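Local coordinates for protein probable arabinosyltransferase C (Mycobacterium tuberculosis, PDB 3PTY) that polymerises arabinose into the arabinan of the mycobacterial cell wall, the part described here being its C-terminal carbohydrate-binding domain, at residues L38-P43 / P244-R249; L121-D126 / T326-L331; D261-D266 / P274-F279; M197-V202 / L211-S216. One frame throughout, in Å; residues are numbered along the deposited sequence.

Contact 1: L38-P43 / P244-R249; sequences LVELDP and PPRIPR
CB of Pro43 sits 3.5 Å over one face of the Arg246 guanidinium, nearer its margin than its centre, while the carboxylate of Glu40 meets the edge. Arg246 grips that carboxylate side-on, with NE and one terminal nitrogen each facing its own oxygen: NE to OE2 of Glu40 at 2.8 Å, and NH2 to OE1 of Glu40 at 2.9 Å. Both oxygens lie in or near the guanidinium plane, but the carboxylate is turned 37° against it. NE therefore approaches OE2 from the syn side and somewhat out of plane, and NH2 reaches OE1 from above the carboxylate. The two side chains approach from opposite directions. Glu40 extends straight from a CG anti to its backbone N (chi1 176°), and Arg246 runs extended from CG to NE.

CB of Pro248 lies against the carboxylate, 3.3 Å from OE2 of Glu40, and the carbonyl O of Pro43 is 3.3 Å from CD of Arg246. One water binds OE2 of Glu40, O of Asp42 and N of Arg249; a second links N of Asp42 to O of Arg249. The buried charges have further partners: OE1 of Glu40 also meets OH of Tyr330, while Thr168 and Asn210 take the two terminal nitrogens of Arg246. So many fixed bonds would probably favour the ionised forms of both groups. Here a buried, bidentate salt bridge ties strand 37-40 of the mixed sheet to the loop linking strand 240-242 of the antiparallel sheet to strand 251-252 of the mixed one, within the lectin-like C-terminal domain.

Contact 2: L121-D126 / T326-L331; sequences LPYNLD and TVASYL
Tyr123 lays its ring beside strand 322-331, with CD2 3.4 Å from the carbonyl O of Thr326, which sits at the ring edge near its plane. CG of Tyr123 stands anti to its own carbonyl carbon (chi1 -52°), which sets the ring alongside Thr326, the two side chains pointing the same way. The methyl of Thr326 is the branch that touches: CG2, anti to its backbone N, comes within 4.0 Å of CE2 of Tyr123, whereas OG1 is turned to Gln343. Farther along the strand, CB of Ala328 approaches CG of Tyr123 at 4.1 Å. CB of Pro122 covers one ring face from within the turn.

The backbones meet through water. One molecule bridges O of Tyr123 and N of Ala328; another accepts from N of Tyr123 and donates to O of Thr326. CA of Tyr123 adds a CA-H...O contact to O of Thr326, 3.5 Å away.

Tyr123 and Asn124 both have positive phi, as the central pair of a type I' beta turn closed by N of Leu125 on O of Pro122. Through two waters and one aromatic side chain, this tight type I' turn is thus seated against strand 322-331 of the mixed sheet.

Contact 3: D261-D266 / P274-F279; sequences DPVFLD and PCQRPF. With AFO (octyl alpha-D-arabinofuranoside), chain B.
The carbonyl O of Arg277 accepts the shortest direct polar bond across the contact, from N of Val263 at 2.7 Å. The return bond runs from N of Phe279 to O of Val263 at 2.8 Å. Together they pair Val263 with Pro278 in parallel fashion. CA-H...O contacts from Pro262 to O of Arg277 and from Pro278 to O of Val263 supplement them; neither proline has an N-H to donate. A water spans O of Asp261 and N of Arg277.

Phe279 carries much of the side-chain packing. With CG anti to its backbone N (chi1 178°), its side chain runs beside that of Phe264 in the same direction, the ring planes oblique at 44°. CD2 of Phe279 rests over one face of the Phe264 ring, 3.6 Å from CZ. CB of Pro262 meets the other ring at its edge, 4.1 Å from CD1 of Phe279. CG2 of Val263 touches CG of Gln276, and CD1 of Leu265 touches CB of Pro278. CG of Pro278 also packs 3.8 Å from C5 of the bound arabinofuranoside, so this strand borders a site where the sugar is also hydrogen-bonded to O of Trp267 and to ND2 of Asn22 of the second subunit.

Strands 262-264 and 277-278 belong to a beta-alpha-beta unit, with helix 267-270 between them. The short, weakly bonded strand 277-278 is outermost in the mixed sheet of this chain, strand 291-294 flanks 262-264 on the far side, and helix 253-257 packs on Val263 and Gln276.

Contact 4: M197-V202 / L211-S216; sequences MEFADV and LRAPLS
The beta hairpin of strands 195-202 and 209-214 brings Ala200 and Arg212 together as an antiparallel hydrogen-bonded pair. N of Ala200 donates to O of Arg212 at 2.7 Å, and N of Arg212 returns a bond to O of Ala200 at 3.0 Å.

On the face of Asp201 and Leu211, Leu211 is crossed at about a right angle by Phe199, CB of Phe199 lying 3.7 Å from CB of Leu211. CD2 of the Phe199 ring reaches CB of Ala213. Met197, bent at its last torsion (chi3 -56°), also sets CE 3.8 Å from CB of Ala213 and against CD of Pro214. CD2 of Leu211 touches the carboxylate of Asp201, whose OD1 is paired with Arg209.

Arg212 turns to the face of Ala200. Its chain bends at chi2 (113°) and crosses Val202 so that CB of Val202 lies over one guanidinium face, 3.5 Å from NE. The polar rim is held by others: NE bonds Asn210 O, NH1 bonds Trp335 O, and a water joins NH2 to O of Val202. Leu165 and Val167 of strand 164-171 and Leu180 of strand 178-183 pack on Phe199, so this is an antiparallel beta hairpin in the middle of the large antiparallel sheet of the lectin-like domain.

Overall arrangement
Contacts 1 and 2 lie near the centre of the chain, on neighbouring strands of the mixed sheet, 37-40 and 322-331; they touch where CG of Pro43 packs on O of Tyr123. Contact 1 is buried and held by charge, whereas contact 2, only partly buried, relies on an aromatic side chain and water. Contact 4, also partly buried, belongs to the antiparallel sheet, yet reaches contact 2 through Arg212 against Tyr330 and contact 1 through Leu215 against Ile247. Contact 3, partly buried too, stands farthest from the chain centre, about 24 Å between centres: it lies at the other end of the mixed sheet, beside the arabinoside, and combines parallel strand bonds with apolar and aromatic packing.

Contact 1: L38-P43 / P244-R249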
# COMPACT_ATOMS: atom_id res chain seq x y z
N LEU A 38 -14.85 11.00 -6.78
CA LEU A 38 -15.31 11.47 -8.08
C LEU A 38 -14.21 11.26 -9.11
O LEU A 38 -13.08 11.71 -8.92
CB LEU A 38 -15.70 12.95 -8.00
CG LEU A 38 -16.83 13.27 -7.01
CD1 LEU A 38 -17.27 14.73 -7.13
CD2 LEU A 38 -18.00 12.35 -7.25
N VAL A 39 -14.54 10.58 -10.20
CA VAL A 39 -13.52 10.13 -11.15
C VAL A 39 -13.62 10.90 -12.45
O VAL A 39 -14.70 11.08 -13.00
CB VAL A 39 -13.70 8.63 -11.45
CG1 VAL A 39 -12.72 8.17 -12.52
CG2 VAL A 39 -13.53 7.81 -10.16
N GLU A 40 -12.47 11.34 -12.95
CA GLU A 40 -12.39 12.12 -14.17
C GLU A 40 -11.70 11.29 -15.25
O GLU A 40 -10.48 11.36 -15.41
CB GLU A 40 -11.60 13.41 -13.92
CG GLU A 40 -11.39 14.26 -15.16
CD GLU A 40 -10.48 15.46 -14.91
OE1 GLU A 40 -9.65 15.42 -13.98
OE2 GLU A 40 -10.61 16.44 -15.68
N LEU A 41 -12.48 10.49 -15.97
CA LEU A 41 -11.92 9.57 -16.97
C LEU A 41 -11.36 10.29 -18.19
O LEU A 41 -10.44 9.79 -18.85
CB LEU A 41 -12.98 8.57 -17.44
CG LEU A 41 -13.33 7.43 -16.48
CD1 LEU A 41 -14.33 6.50 -17.15
CD2 LEU A 41 -12.07 6.68 -16.10
N ASP A 42 -11.92 11.45 -18.51
CA ASP A 42 -11.52 12.16 -19.72
C ASP A 42 -11.14 13.60 -19.38
O ASP A 42 -11.94 14.51 -19.54
CB ASP A 42 -12.65 12.15 -20.74
CG ASP A 42 -12.22 12.71 -22.09
OD1 ASP A 42 -11.04 13.10 -22.23
OD2 ASP A 42 -13.07 12.76 -23.00
N PRO A 43 -9.91 13.79 -18.90
CA PRO A 43 -9.46 15.14 -18.52
C PRO A 43 -9.50 16.10 -19.71
O PRO A 43 -9.66 17.30 -19.52
CB PRO A 43 -8.02 14.90 -18.05
CG PRO A 43 -7.63 13.57 -18.68
CD PRO A 43 -8.90 12.77 -18.59
N PRO A 244 -2.39 22.66 -19.61
CA PRO A 244 -3.40 23.73 -19.53
C PRO A 244 -4.49 23.50 -18.49
O PRO A 244 -4.69 22.37 -18.04
CB PRO A 244 -4.01 23.75 -20.95
CG PRO A 244 -2.90 23.24 -21.83
CD PRO A 244 -2.28 22.12 -20.98
N PRO A 245 -5.20 24.58 -18.12
CA PRO A 245 -6.23 24.50 -17.07
C PRO A 245 -7.50 23.82 -17.54
O PRO A 245 -7.88 23.90 -18.71
CB PRO A 245 -6.52 25.97 -16.75
CG PRO A 245 -6.16 26.72 -18.02
CD PRO A 245 -5.03 25.94 -18.65
N ARG A 246 -8.17 23.14 -16.61
CA ARG A 246 -9.43 22.49 -16.92
C ARG A 246 -10.37 22.51 -15.73
O ARG A 246 -9.95 22.74 -14.59
CB ARG A 246 -9.19 21.05 -17.37
CG ARG A 246 -8.69 20.13 -16.26
CD ARG A 246 -8.31 18.77 -16.84
NE ARG A 246 -8.15 17.72 -15.83
CZ ARG A 246 -6.98 17.35 -15.31
NH1 ARG A 246 -5.87 17.97 -15.68
NH2 ARG A 246 -6.93 16.37 -14.41
N ILE A 247 -11.64 22.26 -16.00
CA ILE A 247 -12.64 22.02 -14.95
C ILE A 247 -13.16 20.60 -15.14
O ILE A 247 -13.86 20.32 -16.10
CB ILE A 247 -13.80 23.03 -15.04
CG1 ILE A 247 -13.28 24.46 -14.79
CG2 ILE A 247 -14.89 22.69 -14.01
CD1 ILE A 247 -14.35 25.54 -14.95
N PRO A 248 -12.79 19.70 -14.23
CA PRO A 248 -13.02 18.27 -14.47
C PRO A 248 -14.49 17.89 -14.65
O PRO A 248 -15.34 18.36 -13.90
CB PRO A 248 -12.48 17.60 -13.20
CG PRO A 248 -11.43 18.57 -12.70
CD PRO A 248 -12.04 19.93 -12.98
N ARG A 249 -14.77 17.06 -15.65
CA ARG A 249 -16.07 16.41 -15.74
C ARG A 249 -15.95 15.07 -15.03
O ARG A 249 -15.04 14.30 -15.33
CB ARG A 249 -16.48 16.26 -17.20
CG ARG A 249 -16.52 17.61 -17.94
CD ARG A 249 -17.01 17.49 -19.37
NE ARG A 249 -18.41 17.11 -19.43
CZ ARG A 249 -19.08 16.89 -20.56
NH1 ARG A 249 -18.46 17.02 -21.73
NH2 ARG A 249 -20.35 16.53 -20.52
O HOH W 1 -12.62 16.54 -17.57
O HOH W 2 -14.11 12.97 -17.49

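Contact 2: L121-D126 / T326-L331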
# COMPACT_ATOMS: atom_id res chain seq x y z
N LEU A 121 2.29 11.42 -20.77
CA LEU A 121 1.34 12.16 -19.94
C LEU A 121 0.50 11.24 -19.07
O LEU A 121 0.16 10.14 -19.50
CB LEU A 121 0.40 12.98 -20.83
CG LEU A 121 1.08 13.99 -21.76
CD1 LEU A 121 0.03 14.81 -22.51
CD2 LEU A 121 2.00 14.89 -20.97
N PRO A 122 0.14 11.69 -17.86
CA PRO A 122 -0.68 10.88 -16.95
C PRO A 122 -2.17 11.03 -17.22
O PRO A 122 -2.57 11.82 -18.08
CB PRO A 122 -0.35 11.49 -15.59
CG PRO A 122 -0.26 12.98 -15.92
CD PRO A 122 0.45 13.01 -17.28
N TYR A 123 -2.98 10.26 -16.50
CA TYR A 123 -4.43 10.45 -16.43
C TYR A 123 -5.14 10.33 -17.76
O TYR A 123 -6.26 10.84 -17.93
CB TYR A 123 -4.76 11.80 -15.79
CG TYR A 123 -4.08 12.02 -14.46
CD1 TYR A 123 -3.37 13.19 -14.20
CD2 TYR A 123 -4.12 11.04 -13.47
CE1 TYR A 123 -2.74 13.38 -12.99
CE2 TYR A 123 -3.49 11.23 -12.25
CZ TYR A 123 -2.80 12.40 -12.02
OH TYR A 123 -2.18 12.60 -10.82
N ASN A 124 -4.51 9.66 -18.71
CA ASN A 124 -5.05 9.54 -20.06
C ASN A 124 -5.24 10.87 -20.78
O ASN A 124 -6.08 10.98 -21.68
CB ASN A 124 -6.34 8.72 -20.06
CG ASN A 124 -6.08 7.23 -19.95
OD1 ASN A 124 -5.25 6.68 -20.69
ND2 ASN A 124 -6.77 6.57 -19.05
N LEU A 125 -4.47 11.89 -20.38
CA LEU A 125 -4.39 13.11 -21.17
C LEU A 125 -3.94 12.77 -22.59
O LEU A 125 -2.99 12.00 -22.78
CB LEU A 125 -3.40 14.10 -20.54
CG LEU A 125 -3.87 14.78 -19.26
CD1 LEU A 125 -2.69 15.32 -18.46
CD2 LEU A 125 -4.87 15.90 -19.57
N ASP A 126 -4.60 13.34 -23.58
CA ASP A 126 -4.30 13.05 -24.98
C ASP A 126 -3.20 13.99 -25.48
O ASP A 126 -3.41 15.19 -25.61
CB ASP A 126 -5.58 13.23 -25.81
CG ASP A 126 -5.36 12.98 -27.29
OD1 ASP A 126 -4.24 12.60 -27.70
OD2 ASP A 126 -6.33 13.17 -28.05
N THR A 326 -3.22 5.25 -13.67
CA THR A 326 -3.97 6.01 -12.68
C THR A 326 -4.90 6.99 -13.38
O THR A 326 -4.48 7.73 -14.27
CB THR A 326 -3.03 6.76 -11.73
OG1 THR A 326 -2.19 5.81 -11.07
CG2 THR A 326 -3.82 7.55 -10.68
N VAL A 327 -6.17 6.99 -13.00
CA VAL A 327 -7.10 7.95 -13.57
C VAL A 327 -7.29 9.10 -12.57
O VAL A 327 -7.16 8.91 -11.36
CB VAL A 327 -8.46 7.31 -13.91
CG1 VAL A 327 -8.26 6.18 -14.92
CG2 VAL A 327 -9.12 6.78 -12.65
N ALA A 328 -7.56 10.29 -13.08
CA ALA A 328 -7.71 11.44 -12.20
C ALA A 328 -8.93 11.24 -11.32
O ALA A 328 -9.98 10.83 -11.79
CB ALA A 328 -7.84 12.72 -13.02
N SER A 329 -8.81 11.53 -10.03
CA SER A 329 -9.96 11.43 -9.14
C SER A 329 -9.86 12.41 -7.98
O SER A 329 -8.76 12.88 -7.66
CB SER A 329 -10.11 10.00 -8.61
OG SER A 329 -9.07 9.72 -7.68
N TYR A 330 -10.99 12.69 -7.34
CA TYR A 330 -11.08 13.70 -6.29
C TYR A 330 -12.06 13.23 -5.23
O TYR A 330 -13.08 12.63 -5.56
CB TYR A 330 -11.57 15.03 -6.87
CG TYR A 330 -10.84 15.40 -8.14
CD1 TYR A 330 -11.27 14.93 -9.37
CD2 TYR A 330 -9.69 16.19 -8.11
CE1 TYR A 330 -10.60 15.24 -10.54
CE2 TYR A 330 -9.00 16.50 -9.28
CZ TYR A 330 -9.47 16.03 -10.49
OH TYR A 330 -8.81 16.32 -11.66
N LEU A 331 -11.77 13.49 -3.96
CA LEU A 331 -12.69 13.13 -2.88
C LEU A 331 -13.68 14.27 -2.64
O LEU A 331 -13.28 15.36 -2.23
CB LEU A 331 -11.91 12.84 -1.60
CG LEU A 331 -12.74 12.39 -0.40
CD1 LEU A 331 -13.47 11.08 -0.71
CD2 LEU A 331 -11.87 12.25 0.85
O HOH W 3 -8.05 10.23 -15.92
O HOH W 4 -1.82 8.41 -14.81

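Contact 3: D261-D266 / P274-F279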
# COMPACT_ATOMS: atom_id res chain seq x y z
N ASP A 261 -17.08 -5.14 -12.85
CA ASP A 261 -15.67 -5.14 -13.23
C ASP A 261 -14.85 -5.63 -12.04
O ASP A 261 -15.03 -5.14 -10.93
CB ASP A 261 -15.19 -3.72 -13.58
CG ASP A 261 -15.76 -3.19 -14.89
OD1 ASP A 261 -16.49 -3.93 -15.59
OD2 ASP A 261 -15.49 -2.01 -15.22
N PRO A 262 -13.93 -6.59 -12.26
CA PRO A 262 -13.13 -7.06 -11.12
C PRO A 262 -12.06 -6.02 -10.77
O PRO A 262 -11.47 -5.42 -11.66
CB PRO A 262 -12.47 -8.35 -11.64
CG PRO A 262 -13.26 -8.72 -12.89
CD PRO A 262 -13.70 -7.41 -13.47
N VAL A 263 -11.86 -5.79 -9.47
CA VAL A 263 -10.94 -4.77 -9.00
C VAL A 263 -9.85 -5.40 -8.14
O VAL A 263 -10.15 -6.12 -7.20
CB VAL A 263 -11.69 -3.73 -8.13
CG1 VAL A 263 -10.74 -2.60 -7.70
CG2 VAL A 263 -12.90 -3.16 -8.87
N PHE A 264 -8.59 -5.16 -8.50
CA PHE A 264 -7.48 -5.53 -7.64
C PHE A 264 -7.47 -4.60 -6.44
O PHE A 264 -7.29 -3.39 -6.60
CB PHE A 264 -6.15 -5.30 -8.38
CG PHE A 264 -5.45 -6.55 -8.80
CD1 PHE A 264 -5.25 -6.82 -10.14
CD2 PHE A 264 -4.97 -7.44 -7.85
CE1 PHE A 264 -4.59 -7.97 -10.53
CE2 PHE A 264 -4.31 -8.59 -8.24
CZ PHE A 264 -4.12 -8.85 -9.58
N LEU A 265 -7.65 -5.12 -5.24
CA LEU A 265 -7.42 -4.29 -4.05
C LEU A 265 -7.10 -5.07 -2.79
O LEU A 265 -7.51 -6.22 -2.64
CB LEU A 265 -8.57 -3.30 -3.81
CG LEU A 265 -10.02 -3.73 -4.00
CD1 LEU A 265 -10.28 -5.08 -3.41
CD2 LEU A 265 -10.96 -2.69 -3.41
N ASP A 266 -6.35 -4.43 -1.89
CA ASP A 266 -5.98 -5.03 -0.61
C ASP A 266 -7.26 -5.29 0.19
O ASP A 266 -8.21 -4.51 0.12
CB ASP A 266 -5.10 -4.07 0.19
CG ASP A 266 -3.79 -3.72 -0.51
OD1 ASP A 266 -3.07 -4.66 -0.93
OD2 ASP A 266 -3.47 -2.52 -0.62
N PRO A 274 -17.44 -1.68 -0.44
CA PRO A 274 -18.21 -2.92 -0.29
C PRO A 274 -18.90 -3.37 -1.58
O PRO A 274 -19.18 -4.56 -1.71
CB PRO A 274 -19.26 -2.54 0.77
CG PRO A 274 -19.41 -1.06 0.60
CD PRO A 274 -17.99 -0.60 0.40
N CYS A 275 -19.16 -2.45 -2.51
CA CYS A 275 -19.89 -2.80 -3.73
C CYS A 275 -18.98 -3.20 -4.89
O CYS A 275 -19.46 -3.65 -5.93
CB CYS A 275 -20.83 -1.67 -4.17
SG CYS A 275 -22.13 -1.20 -2.98
N GLN A 276 -17.67 -3.01 -4.73
CA GLN A 276 -16.74 -3.40 -5.79
C GLN A 276 -16.42 -4.89 -5.71
O GLN A 276 -16.26 -5.43 -4.63
CB GLN A 276 -15.44 -2.59 -5.72
CG GLN A 276 -15.51 -1.29 -6.50
CD GLN A 276 -16.61 -0.40 -5.99
OE1 GLN A 276 -16.59 0.05 -4.85
NE2 GLN A 276 -17.60 -0.13 -6.84
N ARG A 277 -16.30 -5.52 -6.87
CA ARG A 277 -15.98 -6.94 -6.96
C ARG A 277 -14.48 -7.16 -6.82
O ARG A 277 -13.71 -6.77 -7.69
CB ARG A 277 -16.47 -7.49 -8.30
CG ARG A 277 -16.15 -8.97 -8.58
CD ARG A 277 -16.60 -9.31 -10.01
NE ARG A 277 -16.24 -10.67 -10.43
CZ ARG A 277 -17.02 -11.73 -10.27
NH1 ARG A 277 -18.20 -11.61 -9.68
NH2 ARG A 277 -16.62 -12.92 -10.70
N PRO A 278 -14.06 -7.81 -5.73
CA PRO A 278 -12.62 -8.01 -5.52
C PRO A 278 -12.09 -9.08 -6.44
O PRO A 278 -12.69 -10.15 -6.56
CB PRO A 278 -12.53 -8.48 -4.06
CG PRO A 278 -13.90 -8.27 -3.47
CD PRO A 278 -14.85 -8.37 -4.62
N PHE A 279 -10.97 -8.80 -7.11
CA PHE A 279 -10.36 -9.78 -7.98
C PHE A 279 -9.78 -10.90 -7.12
O PHE A 279 -9.07 -10.63 -6.14
CB PHE A 279 -9.25 -9.14 -8.82
CG PHE A 279 -8.54 -10.12 -9.71
CD1 PHE A 279 -9.14 -10.58 -10.87
CD2 PHE A 279 -7.29 -10.61 -9.36
CE1 PHE A 279 -8.49 -11.50 -11.69
CE2 PHE A 279 -6.64 -11.53 -10.17
CZ PHE A 279 -7.25 -11.97 -11.34
C1 AFO B . -13.20 -8.43 1.34
O1 AFO B . -13.52 -9.33 2.40
C2 AFO B . -13.19 -7.03 1.94
O2 AFO B . -12.04 -6.28 1.53
C3 AFO B . -14.47 -6.36 1.48
O3 AFO B . -15.24 -6.02 2.63
C4 AFO B . -15.21 -7.43 0.69
O4 AFO B . -14.25 -8.45 0.37
C5 AFO B . -15.89 -6.89 -0.57
O5 AFO B . -16.92 -7.79 -0.99
C1' AFO B . -13.67 -10.69 1.99
C2' AFO B . -14.28 -11.45 3.16
C3' AFO B . -14.01 -12.95 3.08
C4' AFO B . -14.86 -13.67 4.12
C5' AFO B . -15.26 -12.73 5.26
C6' AFO B . -14.11 -12.46 6.23
C7' AFO B . -14.48 -11.35 7.21
C8' AFO B . -13.40 -11.13 8.24
O HOH W 5 -16.58 -3.99 -9.18
O HOH W 6 -8.23 -8.26 -5.01

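Contact 4: M197-V202 / L211-S216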
# COMPACT_ATOMS: atom_id res chain seq x y z
N MET A 197 -4.81 33.43 -7.47
CA MET A 197 -4.82 32.51 -6.34
C MET A 197 -3.76 31.44 -6.53
O MET A 197 -3.20 31.28 -7.62
CB MET A 197 -6.20 31.86 -6.19
CG MET A 197 -6.61 30.98 -7.38
SD MET A 197 -8.30 30.39 -7.21
CE MET A 197 -8.19 29.57 -5.62
N GLU A 198 -3.48 30.72 -5.46
CA GLU A 198 -2.57 29.59 -5.51
C GLU A 198 -3.37 28.31 -5.65
O GLU A 198 -4.60 28.32 -5.52
CB GLU A 198 -1.74 29.54 -4.22
CG GLU A 198 -0.70 30.64 -4.17
CD GLU A 198 0.02 30.68 -2.85
OE1 GLU A 198 -0.24 29.81 -1.99
OE2 GLU A 198 0.85 31.60 -2.67
N PHE A 199 -2.68 27.21 -5.94
CA PHE A 199 -3.30 25.90 -6.06
C PHE A 199 -2.98 25.09 -4.81
O PHE A 199 -1.93 25.29 -4.19
CB PHE A 199 -2.73 25.12 -7.25
CG PHE A 199 -3.18 25.63 -8.60
CD1 PHE A 199 -2.46 26.63 -9.25
CD2 PHE A 199 -4.29 25.09 -9.22
CE1 PHE A 199 -2.86 27.09 -10.49
CE2 PHE A 199 -4.69 25.54 -10.47
CZ PHE A 199 -3.97 26.54 -11.10
N ALA A 200 -3.85 24.15 -4.47
CA ALA A 200 -3.51 23.11 -3.51
C ALA A 200 -2.74 22.03 -4.26
O ALA A 200 -3.23 21.48 -5.25
CB ALA A 200 -4.75 22.53 -2.88
N ASP A 201 -1.54 21.73 -3.80
CA ASP A 201 -0.68 20.77 -4.45
C ASP A 201 -0.92 19.42 -3.77
O ASP A 201 -0.46 19.20 -2.65
CB ASP A 201 0.78 21.22 -4.31
CG ASP A 201 1.75 20.30 -5.04
OD1 ASP A 201 1.34 19.22 -5.49
OD2 ASP A 201 2.94 20.68 -5.19
N VAL A 202 -1.66 18.54 -4.43
CA VAL A 202 -2.07 17.27 -3.82
C VAL A 202 -1.39 16.10 -4.53
O VAL A 202 -1.56 15.93 -5.73
CB VAL A 202 -3.61 17.09 -3.87
CG1 VAL A 202 -4.02 15.77 -3.21
CG2 VAL A 202 -4.31 18.26 -3.20
N LEU A 211 -3.03 19.68 -9.43
CA LEU A 211 -3.17 20.87 -8.60
C LEU A 211 -4.62 21.31 -8.65
O LEU A 211 -5.26 21.22 -9.70
CB LEU A 211 -2.27 22.00 -9.12
CG LEU A 211 -0.79 21.68 -9.38
CD1 LEU A 211 -0.10 22.88 -10.01
CD2 LEU A 211 -0.09 21.26 -8.10
N ARG A 212 -5.16 21.77 -7.52
CA ARG A 212 -6.58 22.14 -7.47
C ARG A 212 -6.79 23.52 -6.87
O ARG A 212 -6.21 23.86 -5.84
CB ARG A 212 -7.41 21.12 -6.67
CG ARG A 212 -7.19 19.66 -7.04
CD ARG A 212 -6.52 18.91 -5.90
NE ARG A 212 -6.05 17.58 -6.31
CZ ARG A 212 -6.57 16.43 -5.88
NH1 ARG A 212 -7.58 16.44 -5.02
NH2 ARG A 212 -6.06 15.28 -6.30
N ALA A 213 -7.67 24.28 -7.51
CA ALA A 213 -8.07 25.59 -7.03
C ALA A 213 -9.59 25.64 -7.03
O ALA A 213 -10.22 25.44 -8.06
CB ALA A 213 -7.50 26.68 -7.95
N PRO A 214 -10.20 25.92 -5.86
CA PRO A 214 -11.66 25.95 -5.78
C PRO A 214 -12.23 27.06 -6.66
O PRO A 214 -11.79 28.20 -6.57
CB PRO A 214 -11.92 26.27 -4.30
CG PRO A 214 -10.66 26.96 -3.86
CD PRO A 214 -9.58 26.19 -4.55
N LEU A 215 -13.19 26.72 -7.52
CA LEU A 215 -13.82 27.72 -8.37
C LEU A 215 -14.49 28.81 -7.54
O LEU A 215 -14.63 29.95 -8.00
CB LEU A 215 -14.85 27.09 -9.31
CG LEU A 215 -14.30 26.20 -10.43
CD1 LEU A 215 -15.45 25.56 -11.20
CD2 LEU A 215 -13.40 27.01 -11.37
N SER A 216 -14.89 28.48 -6.32
CA SER A 216 -15.56 29.45 -5.45
C SER A 216 -14.69 30.67 -5.17
O SER A 216 -15.19 31.73 -4.87
CB SER A 216 -16.00 28.80 -4.13
OG SER A 216 -14.87 28.44 -3.35
O HOH W 7 -6.17 26.62 -3.95
O HOH W 8 -3.34 14.94 -7.41